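4'-phospho-dehydrooxetanocin synthase (Bacillus megaterium, PDB 5UL3) catalyses the oxidative ring contraction of dAMP to an oxetane aldehyde in oxetanocin A biosynthesis, using cobalamin, a [4Fe-4S] cluster and S-adenosylmethionine. Local coordinates at residues A[440-443]-A[444-448]; A[548-551]-A[552-555]; A[616-620]-A[621-625]; A[718-721]-A[722-726]. All coordinates share one frame; numbering follows the deposited sequence.

Contact 1 (A[440-443]-A[444-448]); sequences NQQL and KRYGK
Q442 lies along Y446 at the C-terminal end of helix 440-445, a short helix of the radical SAM partial barrel that closes in a Schellman motif at G447. The packed part is this pair. With CG anti to the backbone N (chi1 -170°), Q442 runs extended beside the tyrosine in the same direction, and its CG sits over one ring face in a CH-pi contact, 3.8 Å from the Y446 ring centroid. Amide and ring planes are 22° apart. The polar ends are engaged elsewhere: Y446 OH bonds I474 O, Q442 OE1 bonds S437 and N489, and Q442 NE2 bonds M475 O and D477. R445 lays one guanidinium face over Q442 CA and CB, with NH2 3.6 Å from Q442 CB; NH2 also salt-bridges D477 and hydrogen-bonds N485. By contrast, N440, Q441 and K444 lie on the exposed side, though N440 OD1 bonds S452 N and Q441 OE1 bonds N485. Beyond G447 the K448 side chain leads away from the helix, past the iron-sulfur cluster and S-adenosylmethionine-binding E436, its NZ bonded to G434. K448 N donates a nearly straight 3.0 Å bond to L443 O, while L443 CD2 rests 3.8 Å from K448 CG.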
loop_
_atom_site.group_PDB
_atom_site.type_symbol
_atom_site.label_atom_id
_atom_site.label_comp_id
_atom_site.label_asym_id
_atom_site.label_seq_id
_atom_site.Cartn_x
_atom_site.Cartn_y
_atom_site.Cartn_z
ATOM N N ASN A 440 -12.056 -6.129 24.352
ATOM C CA ASN A 440 -11.582 -4.840 24.856
ATOM C C ASN A 440 -10.171 -4.944 25.437
ATOM O O ASN A 440 -9.345 -4.042 25.238
ATOM C CB ASN A 440 -12.575 -4.276 25.870
ATOM C CG ASN A 440 -13.823 -3.742 25.194
ATOM O OD1 ASN A 440 -13.759 -3.275 24.057
ATOM N ND2 ASN A 440 -14.962 -3.823 25.876
ATOM N N GLN A 441 -9.867 -6.039 26.138
ATOM C CA GLN A 441 -8.507 -6.251 26.631
ATOM C C GLN A 441 -7.510 -6.327 25.480
ATOM O O GLN A 441 -6.447 -5.699 25.519
ATOM C CB GLN A 441 -8.433 -7.536 27.458
ATOM C CG GLN A 441 -9.134 -7.466 28.791
ATOM C CD GLN A 441 -9.101 -8.798 29.524
ATOM O OE1 GLN A 441 -8.564 -9.789 29.024
ATOM N NE2 GLN A 441 -9.682 -8.823 30.721
ATOM N N GLN A 442 -7.834 -7.103 24.443
ATOM C CA GLN A 442 -6.907 -7.246 23.320
ATOM C C GLN A 442 -6.749 -5.937 22.566
ATOM O O GLN A 442 -5.632 -5.578 22.173
ATOM C CB GLN A 442 -7.375 -8.362 22.380
ATOM C CG GLN A 442 -6.357 -8.750 21.298
ATOM C CD GLN A 442 -6.906 -9.833 20.386
ATOM O OE1 GLN A 442 -8.054 -9.758 19.969
ATOM N NE2 GLN A 442 -6.110 -10.857 20.114
ATOM N N LEU A 443 -7.842 -5.187 22.389
ATOM C CA LEU A 443 -7.733 -3.868 21.771
ATOM C C LEU A 443 -6.753 -2.982 22.532
ATOM O O LEU A 443 -5.998 -2.207 21.931
ATOM C CB LEU A 443 -9.108 -3.203 21.701
ATOM C CG LEU A 443 -9.995 -3.753 20.575
ATOM C CD1 LEU A 443 -11.433 -3.313 20.788
ATOM C CD2 LEU A 443 -9.481 -3.272 19.201
ATOM N N LYS A 444 -6.742 -3.087 23.862
ATOM C CA LYS A 444 -5.805 -2.285 24.632
ATOM C C LYS A 444 -4.368 -2.781 24.452
ATOM O O LYS A 444 -3.439 -1.965 24.360
ATOM C CB LYS A 444 -6.226 -2.286 26.110
ATOM C CG LYS A 444 -5.484 -1.278 26.955
ATOM C CD LYS A 444 -6.026 -1.299 28.379
ATOM C CE LYS A 444 -4.926 -1.080 29.404
ATOM N NZ LYS A 444 -5.369 -1.524 30.758
ATOM N N ARG A 445 -4.157 -4.106 24.429
ATOM C CA ARG A 445 -2.824 -4.636 24.143
ATOM C C ARG A 445 -2.359 -4.205 22.758
ATOM O O ARG A 445 -1.159 -4.019 22.535
ATOM C CB ARG A 445 -2.808 -6.163 24.195
ATOM C CG ARG A 445 -2.945 -6.793 25.578
ATOM C CD ARG A 445 -2.410 -8.216 25.536
ATOM N NE ARG A 445 -3.165 -9.127 24.661
ATOM C CZ ARG A 445 -4.368 -9.620 24.941
ATOM N NH1 ARG A 445 -4.998 -9.291 26.073
ATOM N NH2 ARG A 445 -4.948 -10.450 24.089
ATOM N N TYR A 446 -3.297 -4.046 21.829
ATOM C CA TYR A 446 -3.012 -3.574 20.474
ATOM C C TYR A 446 -2.850 -2.058 20.398
ATOM O O TYR A 446 -2.498 -1.538 19.331
ATOM C CB TYR A 446 -4.133 -4.036 19.529
ATOM C CG TYR A 446 -4.135 -5.519 19.209
ATOM C CD1 TYR A 446 -3.146 -6.374 19.696
ATOM C CD2 TYR A 446 -5.118 -6.063 18.388
ATOM C CE1 TYR A 446 -3.152 -7.723 19.386
ATOM C CE2 TYR A 446 -5.146 -7.407 18.089
ATOM C CZ TYR A 446 -4.156 -8.236 18.569
ATOM O OH TYR A 446 -4.183 -9.566 18.234
ATOM N N GLY A 447 -3.075 -1.340 21.498
ATOM C CA GLY A 447 -2.977 0.106 21.492
ATOM C C GLY A 447 -3.951 0.796 20.563
ATOM O O GLY A 447 -3.679 1.920 20.123
ATOM N N LYS A 448 -5.098 0.165 20.282
ATOM C CA LYS A 448 -6.035 0.690 19.291
ATOM C C LYS A 448 -6.866 1.852 19.816
ATOM O O LYS A 448 -7.348 2.663 19.016
ATOM C CB LYS A 448 -6.979 -0.420 18.796
ATOM C CG LYS A 448 -6.323 -1.552 18.011
ATOM C CD LYS A 448 -5.646 -1.057 16.728
ATOM C CE LYS A 448 -6.605 -0.307 15.821
ATOM N NZ LYS A 448 -5.998 -0.093 14.470
#

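Contact 2 (A[548-551]-A[552-555]); sequences MNTP and YSRM
T550 and S553 meet where the chain leaves a left-handed N549 and an extended T550 and enters helix 551-563: T550 is the N-cap residue, its psi of 147° still non-helical, and P551 starts the first turn. Two backbone bonds close that turn, R554 N to T550 O at 3.3 Å and M555 N to P551 O at 2.8 Å. The side chains add a second layer. T550 OG1, lying between its own backbone N and carbonyl carbon (chi1 53°), reaches forward to accept from S553 N at 3.0 Å, the capping bond, and it also bonds to L547 O. In the reverse direction S553 OG donates to T550 O at 2.7 Å, using an in-plane lone pair of the carbonyl. T550 O thus accepts from both S553 OG and R554 N. The R554 chain bends at chi3 and lays one guanidinium face over T550 O and P551 CA, with NH2 3.7 Å from P551 CG, while N549 O approaches the guanidinium edge. M555 CG comes within 3.2 Å of P551 O. Y552 turns away instead, its hydroxyl bonding D477 and L479 N. T550 packs on P322, a cobalamin-binding residue. The chemistry implies a first turn in which the S553 amide and the T550 carbonyl are each met by a hydroxyl, with the arginine's positive charge probably adding to the polarisation of that carbonyl.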
loop_
_atom_site.group_PDB
_atom_site.type_symbol
_atom_site.label_atom_id
_atom_site.label_comp_id
_atom_site.label_asym_id
_atom_site.label_seq_id
_atom_site.Cartn_x
_atom_site.Cartn_y
_atom_site.Cartn_z
ATOM N N MET A 548 9.785 -5.450 13.685
ATOM C CA MET A 548 10.828 -4.712 14.382
ATOM C C MET A 548 10.324 -3.324 14.761
ATOM O O MET A 548 9.435 -2.760 14.113
ATOM C CB MET A 548 12.084 -4.589 13.502
ATOM C CG MET A 548 12.701 -5.920 13.082
ATOM S SD MET A 548 14.044 -5.707 11.875
ATOM C CE MET A 548 15.157 -4.651 12.806
ATOM N N ASN A 549 10.889 -2.783 15.840
ATOM C CA ASN A 549 10.670 -1.402 16.265
ATOM C C ASN A 549 9.242 -1.132 16.722
ATOM O O ASN A 549 8.788 0.019 16.686
ATOM C CB ASN A 549 11.051 -0.408 15.159
ATOM C CG ASN A 549 12.525 -0.449 14.833
ATOM O OD1 ASN A 549 13.364 -0.580 15.726
ATOM N ND2 ASN A 549 12.852 -0.353 13.552
ATOM N N THR A 550 8.514 -2.172 17.170
ATOM C CA THR A 550 7.153 -1.983 17.635
ATOM C C THR A 550 7.090 -1.951 19.158
ATOM O O THR A 550 7.837 -2.666 19.831
ATOM C CB THR A 550 6.252 -3.121 17.155
ATOM O OG1 THR A 550 6.831 -4.381 17.536
ATOM C CG2 THR A 550 6.056 -3.044 15.638
ATOM N N PRO A 551 6.164 -1.159 19.704
ATOM C CA PRO A 551 5.844 -1.292 21.133
ATOM C C PRO A 551 5.519 -2.714 21.535
ATOM O O PRO A 551 5.888 -3.139 22.637
ATOM C CB PRO A 551 4.628 -0.362 21.295
ATOM C CG PRO A 551 4.811 0.674 20.252
ATOM C CD PRO A 551 5.385 -0.087 19.068
ATOM N N TYR A 552 4.840 -3.471 20.669
ATOM C CA TYR A 552 4.488 -4.842 21.032
ATOM C C TYR A 552 5.730 -5.714 21.205
ATOM O O TYR A 552 5.774 -6.562 22.106
ATOM C CB TYR A 552 3.543 -5.449 19.994
ATOM C CG TYR A 552 2.772 -6.659 20.505
ATOM C CD1 TYR A 552 3.315 -7.938 20.424
ATOM C CD2 TYR A 552 1.503 -6.518 21.064
ATOM C CE1 TYR A 552 2.619 -9.056 20.887
ATOM C CE2 TYR A 552 0.802 -7.626 21.538
ATOM C CZ TYR A 552 1.367 -8.887 21.443
ATOM O OH TYR A 552 0.702 -9.999 21.904
ATOM N N SER A 553 6.748 -5.539 20.353
ATOM C CA SER A 553 7.974 -6.312 20.537
ATOM C C SER A 553 8.621 -5.978 21.875
ATOM O O SER A 553 9.115 -6.871 22.576
ATOM C CB SER A 553 8.963 -6.075 19.390
ATOM O OG SER A 553 9.469 -4.744 19.371
ATOM N N ARG A 554 8.588 -4.709 22.270
ATOM C CA ARG A 554 9.153 -4.351 23.568
ATOM C C ARG A 554 8.296 -4.866 24.721
ATOM O O ARG A 554 8.838 -5.218 25.778
ATOM C CB ARG A 554 9.346 -2.840 23.651
ATOM C CG ARG A 554 10.269 -2.321 22.553
ATOM C CD ARG A 554 10.709 -0.884 22.775
ATOM N NE ARG A 554 9.614 0.072 22.650
ATOM C CZ ARG A 554 9.198 0.597 21.500
ATOM N NH1 ARG A 554 9.772 0.252 20.349
ATOM N NH2 ARG A 554 8.201 1.472 21.500
ATOM N N MET A 555 6.972 -4.932 24.540
ATOM C CA MET A 555 6.116 -5.576 25.536
ATOM C C MET A 555 6.478 -7.042 25.695
ATOM O O MET A 555 6.484 -7.576 26.812
ATOM C CB MET A 555 4.643 -5.437 25.143
ATOM C CG MET A 555 4.130 -4.014 25.154
ATOM S SD MET A 555 2.645 -3.769 24.136
ATOM C CE MET A 555 1.501 -4.961 24.821
#

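Contact 3 (A[616-620]-A[621-625]); sequences KVANP and REKKK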
loop_
_atom_site.group_PDB
_atom_site.type_symbol
_atom_site.label_atom_id
_atom_site.label_comp_id
_atom_site.label_asym_id
_atom_site.label_seq_id
_atom_site.Cartn_x
_atom_site.Cartn_y
_atom_site.Cartn_z
ATOM N N LYS A 616 -12.505 -15.828 -10.603
ATOM C CA LYS A 616 -12.174 -14.585 -11.286
ATOM C C LYS A 616 -12.631 -14.587 -12.737
ATOM O O LYS A 616 -12.912 -13.520 -13.296
ATOM C CB LYS A 616 -10.668 -14.338 -11.225
ATOM C CG LYS A 616 -10.128 -14.079 -9.837
ATOM C CD LYS A 616 -8.637 -13.742 -9.875
ATOM C CE LYS A 616 -8.065 -13.652 -8.462
ATOM N NZ LYS A 616 -6.612 -13.329 -8.455
ATOM N N VAL A 617 -12.707 -15.761 -13.370
ATOM C CA VAL A 617 -12.921 -15.847 -14.808
ATOM C C VAL A 617 -14.157 -16.668 -15.171
ATOM O O VAL A 617 -14.353 -16.993 -16.336
ATOM C CB VAL A 617 -11.671 -16.399 -15.526
ATOM C CG1 VAL A 617 -10.465 -15.494 -15.274
ATOM C CG2 VAL A 617 -11.369 -17.810 -15.070
ATOM N N ALA A 618 -15.013 -16.975 -14.207
ATOM C CA ALA A 618 -16.156 -17.836 -14.463
ATOM C C ALA A 618 -17.346 -17.046 -15.013
ATOM O O ALA A 618 -17.459 -15.833 -14.832
ATOM C CB ALA A 618 -16.573 -18.569 -13.179
ATOM N N ASN A 619 -18.262 -17.771 -15.666
ATOM C CA ASN A 619 -19.510 -17.193 -16.150
ATOM C C ASN A 619 -20.376 -16.820 -14.948
ATOM O O ASN A 619 -20.082 -17.214 -13.815
ATOM C CB ASN A 619 -20.206 -18.162 -17.130
ATOM C CG ASN A 619 -20.935 -19.345 -16.449
ATOM O OD1 ASN A 619 -21.592 -19.211 -15.413
ATOM N ND2 ASN A 619 -20.854 -20.504 -17.083
ATOM N N PRO A 620 -21.451 -16.043 -15.159
ATOM C CA PRO A 620 -22.196 -15.516 -14.003
ATOM C C PRO A 620 -22.736 -16.589 -13.083
ATOM O O PRO A 620 -22.696 -16.444 -11.857
ATOM C CB PRO A 620 -23.323 -14.709 -14.663
ATOM C CG PRO A 620 -22.708 -14.232 -15.959
ATOM C CD PRO A 620 -21.860 -15.388 -16.423
ATOM N N ARG A 621 -23.238 -17.681 -13.648
ATOM C CA ARG A 621 -23.841 -18.720 -12.830
ATOM C C ARG A 621 -22.775 -19.524 -12.084
ATOM O O ARG A 621 -22.950 -19.849 -10.905
ATOM C CB ARG A 621 -24.711 -19.609 -13.731
ATOM C CG ARG A 621 -25.505 -20.683 -13.014
ATOM C CD ARG A 621 -26.534 -21.303 -13.984
ATOM N NE ARG A 621 -27.246 -22.453 -13.419
ATOM C CZ ARG A 621 -28.302 -22.371 -12.618
ATOM N NH1 ARG A 621 -28.776 -21.187 -12.248
ATOM N NH2 ARG A 621 -28.890 -23.478 -12.180
ATOM N N GLU A 622 -21.666 -19.860 -12.755
ATOM C CA GLU A 622 -20.562 -20.533 -12.074
ATOM C C GLU A 622 -19.907 -19.615 -11.047
ATOM O O GLU A 622 -19.470 -20.078 -9.983
ATOM C CB GLU A 622 -19.514 -21.012 -13.092
ATOM C CG GLU A 622 -20.000 -22.162 -14.005
ATOM C CD GLU A 622 -18.860 -22.864 -14.737
ATOM O OE1 GLU A 622 -17.688 -22.671 -14.352
ATOM O OE2 GLU A 622 -19.138 -23.634 -15.692
ATOM N N LYS A 623 -19.844 -18.316 -11.343
ATOM C CA LYS A 623 -19.269 -17.372 -10.387
ATOM C C LYS A 623 -19.999 -17.442 -9.061
ATOM O O LYS A 623 -19.375 -17.507 -7.993
ATOM C CB LYS A 623 -19.318 -15.951 -10.953
ATOM C CG LYS A 623 -17.965 -15.379 -11.283
ATOM C CD LYS A 623 -17.999 -13.855 -11.291
ATOM C CE LYS A 623 -16.675 -13.277 -11.750
ATOM N NZ LYS A 623 -16.469 -13.468 -13.219
ATOM N N LYS A 624 -21.332 -17.467 -9.106
ATOM C CA LYS A 624 -22.093 -17.524 -7.868
ATOM C C LYS A 624 -21.912 -18.866 -7.167
ATOM O O LYS A 624 -21.854 -18.920 -5.936
ATOM C CB LYS A 624 -23.561 -17.208 -8.153
ATOM C CG LYS A 624 -23.728 -15.792 -8.713
ATOM C CD LYS A 624 -25.175 -15.420 -9.035
ATOM C CE LYS A 624 -25.304 -13.919 -9.400
ATOM N NZ LYS A 624 -24.805 -13.498 -10.777
ATOM N N LYS A 625 -21.789 -19.954 -7.930
ATOM C CA LYS A 625 -21.548 -21.262 -7.323
ATOM C C LYS A 625 -20.193 -21.296 -6.610
ATOM O O LYS A 625 -20.101 -21.670 -5.429
ATOM C CB LYS A 625 -21.642 -22.346 -8.411
ATOM C CG LYS A 625 -21.451 -23.771 -7.912
ATOM C CD LYS A 625 -22.467 -24.144 -6.857
ATOM C CE LYS A 625 -23.848 -24.354 -7.437
ATOM N NZ LYS A 625 -24.782 -24.886 -6.409
HETATM O O HOH W 1 -17.197 -20.476 -16.135
#
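An asparagine N-cap opens helix 620-648 of the C-terminal helical region, just after helix 588-617 has ended, and N619 with E622 carries it. N619 CG stands between its own backbone N and carbonyl carbon (chi1 77°), which swings OD1 forward over the first turn. There it accepts an almost straight bond from E622 N at 2.7 Å, the donor tilted 33° out of the amide plane, and a weak, strongly bent one from R621 N at 2.9 Å. The E622 side chain crosses that of N619 at about a right angle, amide and carboxylate planes 64° apart, with E622 CG 3.6 Å from N619 ND2. A water bridges the pair from the other end of the cap residue: it accepts from N619 N and donates a weak bond to E622 OE1. The other carboxylate oxygen, OE2, is bonded to T714 of the segment leading into helix 720-730, which with the water probably limits the carboxylate's rotation. On the apolar side A618 CB meets E622 CB at 3.8 Å. K623 then folds back toward the linker; a bend at chi4 turns its NZ onto A618 O, at 3.0 Å, where it meets a lone pair in the carbonyl plane. Its backbone N meanwhile bonds N619 O at 2.7 Å, so one lysine grips two successive carbonyls. Much of this turn is at the surface, where R621 leads outward while K624 bends back along P620 O. Asparagine at the cap, proline at the first helical position and glutamate at the third are the classic makings of a helix N-terminus within a tight helix-to-helix connection.

Contact 4 (A[718-721]-A[722-726]); sequences DHRL and HNTLK
L721 and L725, one turn apart, form the apolar line of helix 720-730: L721 CG lies 4.0 Å from L725 CD1, the two side chains slanting across each other. T724 bonds back to R720. Its OG1, held between the backbone N and carbonyl carbon (chi1 60°), donates to R720 O at 3.0 Å, while T724 N bonds the same oxygen at 2.8 Å. The two donors arrive from opposite faces of the carbonyl plane, the hydroxyl at the more bent C=O angle, 135°. T724 CG2 meanwhile touches R720 CD at 4.1 Å. At the start of the helix the backbone O of H719, the N-cap residue, accepts from N723 N at 2.9 Å, and the N723 side chain folds over that carbonyl, its CG 3.1 Å from H719 O. Further out, R720 bends at chi2 and chi3 so that NH2 makes a 3.5 Å salt bridge to D718 OD2, and D718 OD1 is taken by S716. The carboxylate of D715 accepts from L721 N and H722 N, and S716 OG from R720 N, so residues before the helix serve its first amides. Around them, T724 and L721 pack on helix 588-617, and L721 and L725 on helix 683-709. The chemistry implies a division of labour: acidic and hydroxyl groups meet the amides at the helix start, and leucines bury one side against the bundle.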
loop_
_atom_site.group_PDB
_atom_site.type_symbol
_atom_site.label_atom_id
_atom_site.label_comp_id
_atom_site.label_asym_id
_atom_site.label_seq_id
_atom_site.Cartn_x
_atom_site.Cartn_y
_atom_site.Cartn_z
ATOM N N ASP A 718 -5.517 -27.118 -17.288
ATOM C CA ASP A 718 -4.592 -28.067 -16.680
ATOM C C ASP A 718 -5.227 -28.903 -15.565
ATOM O O ASP A 718 -4.502 -29.579 -14.829
ATOM C CB ASP A 718 -3.351 -27.341 -16.145
ATOM C CG ASP A 718 -3.694 -26.152 -15.265
ATOM O OD1 ASP A 718 -4.894 -25.929 -14.995
ATOM O OD2 ASP A 718 -2.762 -25.434 -14.843
ATOM N N HIS A 719 -6.556 -28.872 -15.427
ATOM C CA HIS A 719 -7.276 -29.707 -14.462
ATOM C C HIS A 719 -6.841 -29.434 -13.025
ATOM O O HIS A 719 -6.717 -30.352 -12.215
ATOM C CB HIS A 719 -7.115 -31.188 -14.810
ATOM C CG HIS A 719 -7.515 -31.499 -16.211
ATOM N ND1 HIS A 719 -8.803 -31.849 -16.553
ATOM C CD2 HIS A 719 -6.814 -31.452 -17.368
ATOM C CE1 HIS A 719 -8.872 -32.035 -17.859
ATOM N NE2 HIS A 719 -7.679 -31.801 -18.376
ATOM N N ARG A 720 -6.649 -28.157 -12.699
ATOM C CA ARG A 720 -6.146 -27.795 -11.378
ATOM C C ARG A 720 -7.145 -28.131 -10.271
ATOM O O ARG A 720 -6.747 -28.611 -9.199
ATOM C CB ARG A 720 -5.785 -26.308 -11.351
ATOM C CG ARG A 720 -5.146 -25.839 -10.044
ATOM C CD ARG A 720 -3.706 -26.310 -9.923
ATOM N NE ARG A 720 -2.858 -25.740 -10.968
ATOM C CZ ARG A 720 -2.212 -24.584 -10.857
ATOM N NH1 ARG A 720 -2.316 -23.868 -9.745
ATOM N NH2 ARG A 720 -1.461 -24.143 -11.860
ATOM N N LEU A 721 -8.444 -27.882 -10.490
ATOM C CA LEU A 721 -9.403 -28.201 -9.437
ATOM C C LEU A 721 -9.504 -29.709 -9.234
ATOM O O LEU A 721 -9.532 -30.185 -8.093
ATOM C CB LEU A 721 -10.779 -27.602 -9.741
ATOM C CG LEU A 721 -11.788 -27.716 -8.589
ATOM C CD1 LEU A 721 -11.269 -27.064 -7.306
ATOM C CD2 LEU A 721 -13.154 -27.108 -8.945
ATOM N N HIS A 722 -9.557 -30.479 -10.319
ATOM C CA HIS A 722 -9.526 -31.932 -10.176
ATOM C C HIS A 722 -8.296 -32.375 -9.391
ATOM O O HIS A 722 -8.397 -33.164 -8.443
ATOM C CB HIS A 722 -9.545 -32.608 -11.546
ATOM C CG HIS A 722 -9.382 -34.096 -11.473
ATOM N ND1 HIS A 722 -8.179 -34.729 -11.718
ATOM C CD2 HIS A 722 -10.261 -35.075 -11.151
ATOM C CE1 HIS A 722 -8.329 -36.032 -11.567
ATOM N NE2 HIS A 722 -9.583 -36.269 -11.222
ATOM N N ASN A 723 -7.123 -31.856 -9.759
ATOM C CA ASN A 723 -5.884 -32.304 -9.121
ATOM C C ASN A 723 -5.831 -31.905 -7.651
ATOM O O ASN A 723 -5.460 -32.719 -6.798
ATOM C CB ASN A 723 -4.664 -31.746 -9.859
ATOM C CG ASN A 723 -4.491 -32.339 -11.253
ATOM O OD1 ASN A 723 -5.005 -33.417 -11.553
ATOM N ND2 ASN A 723 -3.756 -31.634 -12.106
ATOM N N THR A 724 -6.175 -30.651 -7.325
ATOM C CA THR A 724 -6.110 -30.250 -5.921
ATOM C C THR A 724 -7.183 -30.935 -5.078
ATOM O O THR A 724 -6.932 -31.259 -3.913
ATOM C CB THR A 724 -6.194 -28.719 -5.767
ATOM O OG1 THR A 724 -7.429 -28.217 -6.308
ATOM C CG2 THR A 724 -5.004 -28.044 -6.454
ATOM N N LEU A 725 -8.373 -31.183 -5.634
ATOM C CA LEU A 725 -9.375 -31.940 -4.884
ATOM C C LEU A 725 -8.871 -33.348 -4.572
ATOM O O LEU A 725 -8.962 -33.816 -3.429
ATOM C CB LEU A 725 -10.692 -32.006 -5.665
ATOM C CG LEU A 725 -11.622 -30.784 -5.695
ATOM C CD1 LEU A 725 -12.766 -31.061 -6.692
ATOM C CD2 LEU A 725 -12.168 -30.511 -4.314
ATOM N N LYS A 726 -8.328 -34.035 -5.581
ATOM C CA LYS A 726 -7.845 -35.401 -5.380
ATOM C C LYS A 726 -6.795 -35.449 -4.278
ATOM O O LYS A 726 -6.850 -36.309 -3.389
ATOM C CB LYS A 726 -7.270 -35.951 -6.689
ATOM C CG LYS A 726 -6.786 -37.393 -6.588
ATOM C CD LYS A 726 -6.229 -37.857 -7.925
ATOM C CE LYS A 726 -5.985 -39.372 -7.899
ATOM N NZ LYS A 726 -5.488 -39.884 -9.206
#

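How the contacts relate
Along the chain the four contacts follow one another, 1 to 4, and fall into two groups. Contacts 1 and 2 have centres 14 Å apart and touch, M555 CE packing on R445 O; the first lies in the radical SAM core, the second opens helix 551-563 just after strand 546-547. D477 ties them, meeting R445 and Y552. Contacts 3 and 4, centres 18 Å apart and about 8 Å at their nearest atoms, begin helices 620-648 and 720-730. Centres of the two groups are 40 to 44 Å apart. The first pair thus borders the cofactor sites, while the second belongs to the C-terminal helix bundle, away from them. Three of the four sites start helices; contact 1 ends one.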